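Local coordinates for uncharacterized protein (Nostoc punctiforme, PDB 2R3S) that probably transfers a methyl group to a hydroxyl of a still unidentified small molecule, as a dimeric putative O-methyltransferase, at residues Asn108-Leu113 and Met291-Pro296. Numbering follows the deposited sequence.
Sequences NGFNDL and MLATTP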
ATOM      1  N   ASN A 108      10.061  -7.411   1.922  1.00 33.48           N
ATOM      2  CA  ASN A 108      11.372  -6.795   2.128  1.00 33.28           C
ATOM      3  C   ASN A 108      12.018  -6.231   0.865  1.00 33.20           C
ATOM      4  O   ASN A 108      12.711  -5.247   0.967  1.00 35.07           O
ATOM      5  CB  ASN A 108      12.374  -7.761   2.741  1.00 34.40           C
ATOM      6  CG  ASN A 108      12.169  -7.970   4.216  1.00 38.47           C
ATOM      7  OD1 ASN A 108      11.359  -7.300   4.869  1.00 42.07           O
ATOM      8  ND2 ASN A 108      12.914  -8.932   4.757  1.00 30.62           N
ATOM      9  N   GLY A 109      11.825  -6.849  -0.299  1.00 31.04           N
ATOM     10  CA  GLY A 109      12.304  -6.247  -1.553  1.00 32.59           C
ATOM     11  C   GLY A 109      11.779  -4.833  -1.814  1.00 33.34           C
ATOM     12  O   GLY A 109      12.441  -4.012  -2.446  1.00 33.95           O
ATOM     13  N   PHE A 110      10.604  -4.534  -1.280  1.00 33.56           N
ATOM     14  CA  PHE A 110       9.989  -3.222  -1.439  1.00 33.75           C
ATOM     15  C   PHE A 110      10.347  -2.236  -0.338  1.00 34.76           C
ATOM     16  O   PHE A 110      10.012  -1.076  -0.445  1.00 38.71           O
ATOM     17  CB  PHE A 110       8.478  -3.399  -1.508  1.00 30.61           C
ATOM     18  CG  PHE A 110       8.030  -4.033  -2.761  1.00 29.51           C
ATOM     19  CD1 PHE A 110       7.932  -5.406  -2.861  1.00 30.61           C
ATOM     20  CD2 PHE A 110       7.702  -3.258  -3.853  1.00 30.92           C
ATOM     21  CE1 PHE A 110       7.519  -5.987  -4.035  1.00 26.42           C
ATOM     22  CE2 PHE A 110       7.285  -3.843  -5.032  1.00 27.60           C
ATOM     23  CZ  PHE A 110       7.205  -5.202  -5.119  1.00 29.10           C
ATOM     24  N   ASN A 111      11.013  -2.689   0.718  1.00 35.71           N
ATOM     25  CA  ASN A 111      11.521  -1.787   1.730  1.00 37.28           C
ATOM     26  C   ASN A 111      12.521  -0.766   1.175  1.00 37.93           C
ATOM     27  O   ASN A 111      12.568   0.349   1.662  1.00 37.32           O
ATOM     28  CB  ASN A 111      12.198  -2.553   2.879  1.00 38.93           C
ATOM     29  CG  ASN A 111      11.202  -3.272   3.807  1.00 47.13           C
ATOM     30  OD1 ASN A 111       9.989  -3.043   3.764  1.00 51.34           O
ATOM     31  ND2 ASN A 111      11.736  -4.137   4.672  1.00 58.77           N
ATOM     32  N   ASP A 112      13.348  -1.143   0.202  1.00 40.01           N
ATOM     33  CA  ASP A 112      14.180  -0.151  -0.510  1.00 40.79           C
ATOM     34  C   ASP A 112      14.134  -0.393  -2.005  1.00 37.50           C
ATOM     35  O   ASP A 112      15.042  -0.953  -2.602  1.00 38.73           O
ATOM     36  CB  ASP A 112      15.628  -0.137   0.005  1.00 46.20           C
ATOM     37  CG  ASP A 112      16.337   1.248  -0.187  1.00 49.95           C
ATOM     38  OD1 ASP A 112      15.843   2.155  -0.914  1.00 43.19           O
ATOM     39  OD2 ASP A 112      17.406   1.416   0.439  1.00 63.65           O
ATOM     40  N   LEU A 113      13.038   0.042  -2.596  1.00 35.30           N
ATOM     41  CA  LEU A 113      12.846  -0.023  -4.018  1.00 31.35           C
ATOM     42  C   LEU A 113      13.768   0.983  -4.685  1.00 29.23           C
ATOM     43  O   LEU A 113      14.209   0.749  -5.806  1.00 30.33           O
ATOM     44  CB  LEU A 113      11.380   0.234  -4.342  1.00 30.85           C
ATOM     45  CG  LEU A 113      10.790  -0.202  -5.665  1.00 33.79           C
ATOM     46  CD1 LEU A 113      11.052  -1.679  -5.957  1.00 31.33           C
ATOM     47  CD2 LEU A 113       9.289   0.108  -5.620  1.00 28.49           C
HETATM   48  N   MSE A 291       9.206  -8.233 -10.047  1.00 26.40           N
HETATM   49  CA  MSE A 291      10.446  -8.831 -10.507  1.00 26.39           C
HETATM   50  C   MSE A 291      11.640  -7.953 -10.221  1.00 25.44           C
HETATM   51  O   MSE A 291      12.696  -8.454  -9.867  1.00 28.02           O
HETATM   52  CB  MSE A 291      10.371  -9.198 -11.984  1.00 24.36           C
HETATM   53  CG  MSE A 291       9.334 -10.278 -12.288  1.00 22.88           C
HETATM   54 SE   MSE A 291       9.808 -11.990 -11.433  0.75 26.59          SE
HETATM   55  CE  MSE A 291       8.962 -11.774  -9.654  1.00 22.20           C
ATOM     56  N   LEU A 292      11.492  -6.648 -10.322  1.00 25.08           N
ATOM     57  CA  LEU A 292      12.589  -5.751  -9.954  1.00 25.27           C
ATOM     58  C   LEU A 292      12.925  -5.866  -8.474  1.00 26.69           C
ATOM     59  O   LEU A 292      14.111  -5.879  -8.087  1.00 26.25           O
ATOM     60  CB  LEU A 292      12.268  -4.292 -10.305  1.00 24.54           C
ATOM     61  CG  LEU A 292      13.263  -3.198  -9.894  1.00 25.29           C
ATOM     62  CD1 LEU A 292      14.588  -3.246 -10.676  1.00 19.41           C
ATOM     63  CD2 LEU A 292      12.626  -1.836 -10.029  1.00 24.14           C
ATOM     64  N   ALA A 293      11.888  -5.886  -7.639  1.00 24.25           N
ATOM     65  CA  ALA A 293      12.097  -5.873  -6.200  1.00 25.80           C
ATOM     66  C   ALA A 293      12.715  -7.171  -5.671  1.00 25.16           C
ATOM     67  O   ALA A 293      13.450  -7.140  -4.697  1.00 26.32           O
ATOM     68  CB  ALA A 293      10.795  -5.552  -5.438  1.00 23.09           C
ATOM     69  N   THR A 294      12.431  -8.298  -6.317  1.00 27.63           N
ATOM     70  CA  THR A 294      12.685  -9.594  -5.702  1.00 26.24           C
ATOM     71  C   THR A 294      13.691 -10.508  -6.415  1.00 26.42           C
ATOM     72  O   THR A 294      14.097 -11.500  -5.836  1.00 25.91           O
ATOM     73  CB  THR A 294      11.383 -10.402  -5.542  1.00 27.10           C
ATOM     74  OG1 THR A 294      10.840 -10.719  -6.829  1.00 24.82           O
ATOM     75  CG2 THR A 294      10.352  -9.683  -4.657  1.00 21.82           C
ATOM     76  N   THR A 295      14.025 -10.210  -7.666  1.00 27.68           N
ATOM     77  CA  THR A 295      14.908 -11.024  -8.489  1.00 27.54           C
ATOM     78  C   THR A 295      15.993 -10.095  -9.090  1.00 31.12           C
ATOM     79  O   THR A 295      15.791  -8.860  -9.168  1.00 32.19           O
ATOM     80  CB  THR A 295      14.172 -11.755  -9.633  1.00 27.45           C
ATOM     81  OG1 THR A 295      13.825 -10.828 -10.664  1.00 26.70           O
ATOM     82  CG2 THR A 295      12.908 -12.492  -9.161  1.00 23.35           C
ATOM     83  N   PRO A 296      17.180 -10.652  -9.436  1.00 31.17           N
ATOM     84  CA  PRO A 296      18.233  -9.816 -10.046  1.00 30.42           C
ATOM     85  C   PRO A 296      17.974  -9.311 -11.472  1.00 28.45           C
ATOM     86  O   PRO A 296      18.378  -8.210 -11.766  1.00 32.56           O
ATOM     87  CB  PRO A 296      19.497 -10.722  -9.993  1.00 30.38           C
ATOM     88  CG  PRO A 296      19.154 -11.799  -8.952  1.00 33.41           C
ATOM     89  CD  PRO A 296      17.666 -12.019  -9.160  1.00 31.39           C
TER
HETATM   90  O   HOH W   1      14.897  -5.001  -3.565  1.00 31.64           O
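Gly109 meets Ala293 backbone to backbone: their CA atoms lie 4.7 Å apart, and Gly109 CA approaches Ala293 O at 3.5 Å, a CA-H...O contact bent to 125° at the hydrogen. A CB modelled on Gly109 would fall 2.5 Å from Ala293 O, a clash, which is the evidence that the lack of a side chain permits this approach. No direct hydrogen bond joins the segments; instead one water donates to both Gly109 O (2.9 Å) and Ala293 O (2.8 Å). Ala293 O also accepts from Thr122 OG1, a second donor.

Phe110 follows with its ring laid over the methyl of Ala293. CB of Ala293 stands 3.6 Å from the ring centroid and 14° off its normal, a CH-pi contact over the centre of the face. CG is anti to the carbonyl carbon (chi1 -71°), which starts the ring off beside the backbone N. An alanine in place of Phe110 would probably leave the Ala293 methyl without its aromatic cover and Tyr17 of the second subunit without the ring it meets edge-to-face.

Leu113 adds to the apolar patch on the side of the ring that Ala293 faces: its CD1 reaches the same Ala293 methyl at 3.9 Å and, more loosely, Leu292 CD2 at 4.4 Å.

The five touching residues, all buried, join the loop between helices 104-107 and 113-119 to the C-terminal end of helix 282-294, where Leu289 also touches Phe110 and Leu113, and Leu292 packs on Ala116 and Val117 of helix 113-119. Ala21 and Met58 of the second subunit's dimerisation region pack on Leu113 and Leu292 respectively, consistent with a dimer in which one subunit's N-terminal part packs against the other's methyltransferase part. Helix 282-294 follows strand 265-271 of the Rossmann-like mixed sheet.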